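Local structure of RsfP (Uncultured bacterium, 4GLJ) at residues G23-Q28 / H65-R70. The protein probably cleaves methylthioadenosine with phosphate, as a methylthioadenosine phosphorylase of the phosphorylase superfamily, and binds the dye rhodamine B. Sequence-based numbering, arbitrary orientation.
Sequences GLYQMQ and HGQGHR. With RHB (N-[9-(2-carboxyphenyl)-6-(diethylamino)-3H-xanthen-3-ylidene]-N-ethylethanaminium), chain B; PO4 (phosphate ion), chain D.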
loop_
_atom_site.group_PDB
_atom_site.type_symbol
_atom_site.label_atom_id
_atom_site.label_comp_id
_atom_site.label_asym_id
_atom_site.label_seq_id
_atom_site.Cartn_x
_atom_site.Cartn_y
_atom_site.Cartn_z
ATOM N N GLY A 23 10.774 -15.793 18.459
ATOM C CA GLY A 23 11.156 -16.991 19.181
ATOM C C GLY A 23 12.641 -17.332 19.028
ATOM O O GLY A 23 13.128 -18.136 19.768
ATOM N N LEU A 24 13.335 -16.760 18.047
ATOM C CA LEU A 24 14.814 -16.902 17.869
ATOM C C LEU A 24 15.687 -15.665 18.205
ATOM O O LEU A 24 16.017 -14.835 17.316
ATOM C CB LEU A 24 15.130 -17.318 16.439
ATOM C CG LEU A 24 14.790 -18.737 16.008
ATOM C CD1 LEU A 24 13.362 -18.732 15.476
ATOM C CD2 LEU A 24 15.819 -19.096 14.931
ATOM N N TYR A 25 16.133 -15.603 19.460
ATOM C CA TYR A 25 16.867 -14.447 20.010
ATOM C C TYR A 25 18.339 -14.791 20.132
ATOM O O TYR A 25 19.184 -13.896 20.159
ATOM C CB TYR A 25 16.219 -13.946 21.336
ATOM C CG TYR A 25 14.735 -13.744 21.060
ATOM C CD1 TYR A 25 13.741 -14.381 21.820
ATOM C CD2 TYR A 25 14.343 -12.985 19.927
ATOM C CE1 TYR A 25 12.382 -14.216 21.491
ATOM C CE2 TYR A 25 13.012 -12.829 19.570
ATOM C CZ TYR A 25 12.037 -13.432 20.338
ATOM O OH TYR A 25 10.735 -13.233 19.952
ATOM N N GLN A 26 18.639 -16.087 20.155
ATOM C CA GLN A 26 20.013 -16.530 20.008
ATOM C C GLN A 26 20.215 -17.875 19.292
ATOM O O GLN A 26 19.276 -18.667 19.133
ATOM C CB GLN A 26 20.746 -16.532 21.364
ATOM C CG GLN A 26 20.144 -17.391 22.452
ATOM C CD GLN A 26 21.211 -17.802 23.435
ATOM O OE1 GLN A 26 21.986 -16.963 23.903
ATOM N NE2 GLN A 26 21.290 -19.100 23.724
ATOM N N MET A 27 21.454 -18.087 18.846
ATOM C CA MET A 27 21.922 -19.390 18.442
ATOM C C MET A 27 22.885 -19.968 19.485
ATOM O O MET A 27 24.093 -19.860 19.323
ATOM C CB MET A 27 22.604 -19.319 17.091
ATOM C CG MET A 27 21.635 -19.399 15.942
ATOM S SD MET A 27 22.444 -19.721 14.358
ATOM C CE MET A 27 23.508 -18.292 14.086
ATOM N N GLN A 28 22.324 -20.584 20.522
ATOM C CA GLN A 28 23.063 -21.315 21.586
ATOM C C GLN A 28 24.268 -22.190 21.148
ATOM O O GLN A 28 25.324 -22.158 21.795
ATOM C CB GLN A 28 22.066 -22.186 22.380
ATOM C CG GLN A 28 22.649 -23.102 23.457
ATOM C CD GLN A 28 22.888 -22.382 24.774
ATOM O OE1 GLN A 28 23.292 -21.217 24.793
ATOM N NE2 GLN A 28 22.637 -23.070 25.882
ATOM N N HIS A 65 14.109 -8.852 15.387
ATOM C CA HIS A 65 13.318 -7.949 16.272
ATOM C C HIS A 65 14.094 -7.294 17.355
ATOM O O HIS A 65 13.524 -6.530 18.115
ATOM C CB HIS A 65 12.123 -8.669 16.864
ATOM C CG HIS A 65 11.097 -9.071 15.828
ATOM N ND1 HIS A 65 10.225 -8.198 15.301
ATOM C CD2 HIS A 65 10.907 -10.274 15.151
ATOM C CE1 HIS A 65 9.429 -8.824 14.388
ATOM N NE2 HIS A 65 9.866 -10.086 14.272
ATOM N N GLY A 66 15.416 -7.514 17.365
ATOM C CA GLY A 66 16.336 -7.039 18.401
ATOM C C GLY A 66 16.264 -7.837 19.681
ATOM O O GLY A 66 15.368 -8.674 19.865
ATOM N N GLN A 67 17.177 -7.549 20.610
ATOM C CA GLN A 67 17.077 -8.173 21.921
ATOM C C GLN A 67 15.790 -7.789 22.655
ATOM O O GLN A 67 15.281 -6.649 22.576
ATOM C CB GLN A 67 18.347 -7.957 22.765
ATOM C CG GLN A 67 18.709 -9.208 23.593
ATOM C CD GLN A 67 18.496 -10.535 22.840
ATOM O OE1 GLN A 67 17.531 -11.291 23.115
ATOM N NE2 GLN A 67 19.372 -10.809 21.862
ATOM N N GLY A 68 15.198 -8.800 23.256
ATOM C CA GLY A 68 13.980 -8.608 23.993
ATOM C C GLY A 68 12.799 -8.464 23.102
ATOM O O GLY A 68 11.719 -8.069 23.567
ATOM N N HIS A 69 12.953 -8.808 21.810
ATOM C CA HIS A 69 11.877 -8.575 20.849
ATOM C C HIS A 69 11.386 -7.147 20.951
ATOM O O HIS A 69 10.198 -6.902 21.059
ATOM C CB HIS A 69 10.722 -9.538 21.046
ATOM C CG HIS A 69 9.909 -9.798 19.805
ATOM N ND1 HIS A 69 9.142 -8.850 19.207
ATOM C CD2 HIS A 69 9.808 -10.940 19.018
ATOM C CE1 HIS A 69 8.527 -9.400 18.109
ATOM N NE2 HIS A 69 8.936 -10.678 18.011
ATOM N N ARG A 70 12.273 -6.184 20.760
ATOM C CA ARG A 70 11.842 -4.781 20.909
ATOM C C ARG A 70 11.187 -4.086 19.728
ATOM O O ARG A 70 10.634 -3.038 19.932
ATOM C CB ARG A 70 12.958 -3.903 21.473
ATOM C CG ARG A 70 14.123 -3.801 20.526
ATOM C CD ARG A 70 15.364 -3.058 21.076
ATOM N NE ARG A 70 16.308 -3.077 19.950
ATOM C CZ ARG A 70 16.442 -2.079 19.074
ATOM N NH1 ARG A 70 15.764 -0.961 19.272
ATOM N NH2 ARG A 70 17.263 -2.181 18.016
HETATM O O2 RHB B . 3.651 -12.118 22.802
HETATM C C26 RHB B . 2.419 -12.297 22.841
HETATM C C19 RHB B . 1.648 -12.585 21.594
HETATM C C14 RHB B . 2.180 -12.873 20.338
HETATM C C15 RHB B . 1.298 -13.135 19.299
HETATM C C16 RHB B . -0.073 -13.112 19.461
HETATM C C17 RHB B . -0.593 -12.818 20.697
HETATM C C18 RHB B . 0.276 -12.568 21.749
HETATM C C9 RHB B . 3.620 -12.953 19.937
HETATM C C8 RHB B . 3.913 -12.785 18.481
HETATM C C13 RHB B . 2.910 -12.553 17.551
HETATM C C12 RHB B . 3.182 -12.392 16.190
HETATM C C11 RHB B . 4.482 -12.431 15.739
HETATM N N1 RHB B . 4.791 -12.330 14.363
HETATM C C35 RHB B . 3.750 -13.160 13.728
HETATM C C36 RHB B . 3.633 -14.419 14.572
HETATM C C22 RHB B . 4.934 -10.996 13.710
HETATM C C23 RHB B . 6.393 -10.520 13.793
HETATM C C10 RHB B . 5.471 -12.697 16.676
HETATM C C7 RHB B . 5.202 -12.854 18.030
HETATM O O1 RHB B . 6.227 -13.085 18.911
HETATM C C1 RHB B . 6.053 -13.263 20.258
HETATM C C2 RHB B . 4.791 -13.213 20.836
HETATM C C6 RHB B . 7.178 -13.486 21.037
HETATM C C5 RHB B . 7.072 -13.664 22.403
HETATM C C4 RHB B . 5.819 -13.616 22.999
HETATM C C3 RHB B . 4.682 -13.393 22.217
HETATM N N2 RHB B . 8.242 -13.906 23.147
HETATM C C24 RHB B . 9.146 -12.739 23.162
HETATM C C25 RHB B . 10.564 -13.230 23.382
HETATM C C33 RHB B . 7.905 -14.353 24.515
HETATM C C34 RHB B . 9.054 -15.183 25.053
HETATM O O3 RHB B . 1.788 -12.283 23.916
HETATM P P PO4 D . 9.131 -12.984 12.245
HETATM O O1 PO4 D . 7.982 -12.524 13.094
HETATM O O2 PO4 D . 9.419 -14.362 12.791
HETATM O O3 PO4 D . 8.614 -12.970 10.855
HETATM O O4 PO4 D . 10.371 -12.107 12.385
#
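Tyr25 and His69 meet rim to rim, neither ring lying over the other: their centroids are 5.8 Å apart and their planes stand nearly perpendicular, at 83°. The Tyr25 phenol end lies near the plane of the imidazole at its CD2 edge, where the model is too crowded for the exact spacing to be trusted. For Tyr25, chi1 of -52° puts CG anti to the carbonyl carbon and beside the backbone N. Gly23 N donates a nearly straight hydrogen bond of 3.0 Å to Tyr25 OH, although the crowding at His69 CD2 makes the place of this oxygen less sure. At the base of the side chain, Gln67 bends at chi2 and brings OE1 to 3.5 Å from Tyr25 CB, a van der Waals contact without a hydrogen bond.

The two loops follow neighbouring parallel strands of the central sheet, 16-20 and 57-63, and run together at one end of it, the phosphorylase-superfamily arrangement in which strand-end loops build the ligand pocket. Tyr25, His65 and His69 all belong to the rhodamine B site. His69 packs face against face with His65, its CE1 3.4 Å above the His65 ring plane and offset toward the rim. Ser22 OG is hydrogen-bonded to His69 NE2, and His65 ND1 to Leu71 O, which should limit the turn of both imidazoles. With an alanine in place of Tyr25, the rim of His69 would probably lose its aromatic neighbour and a gap would open between the loops.

Polar bonds reach the phosphate through His65 NE2, which donates to phosphate O4 at 2.8 Å with an N-H...O angle of 133° and only weakly to O1. Ser22 N, Ala98 N, Arg64 NH1 and Thr199 OG1 are also hydrogen-bonded to this anion. The dye ethyl carbon C23 sits 3.5 Å from His65 CE1.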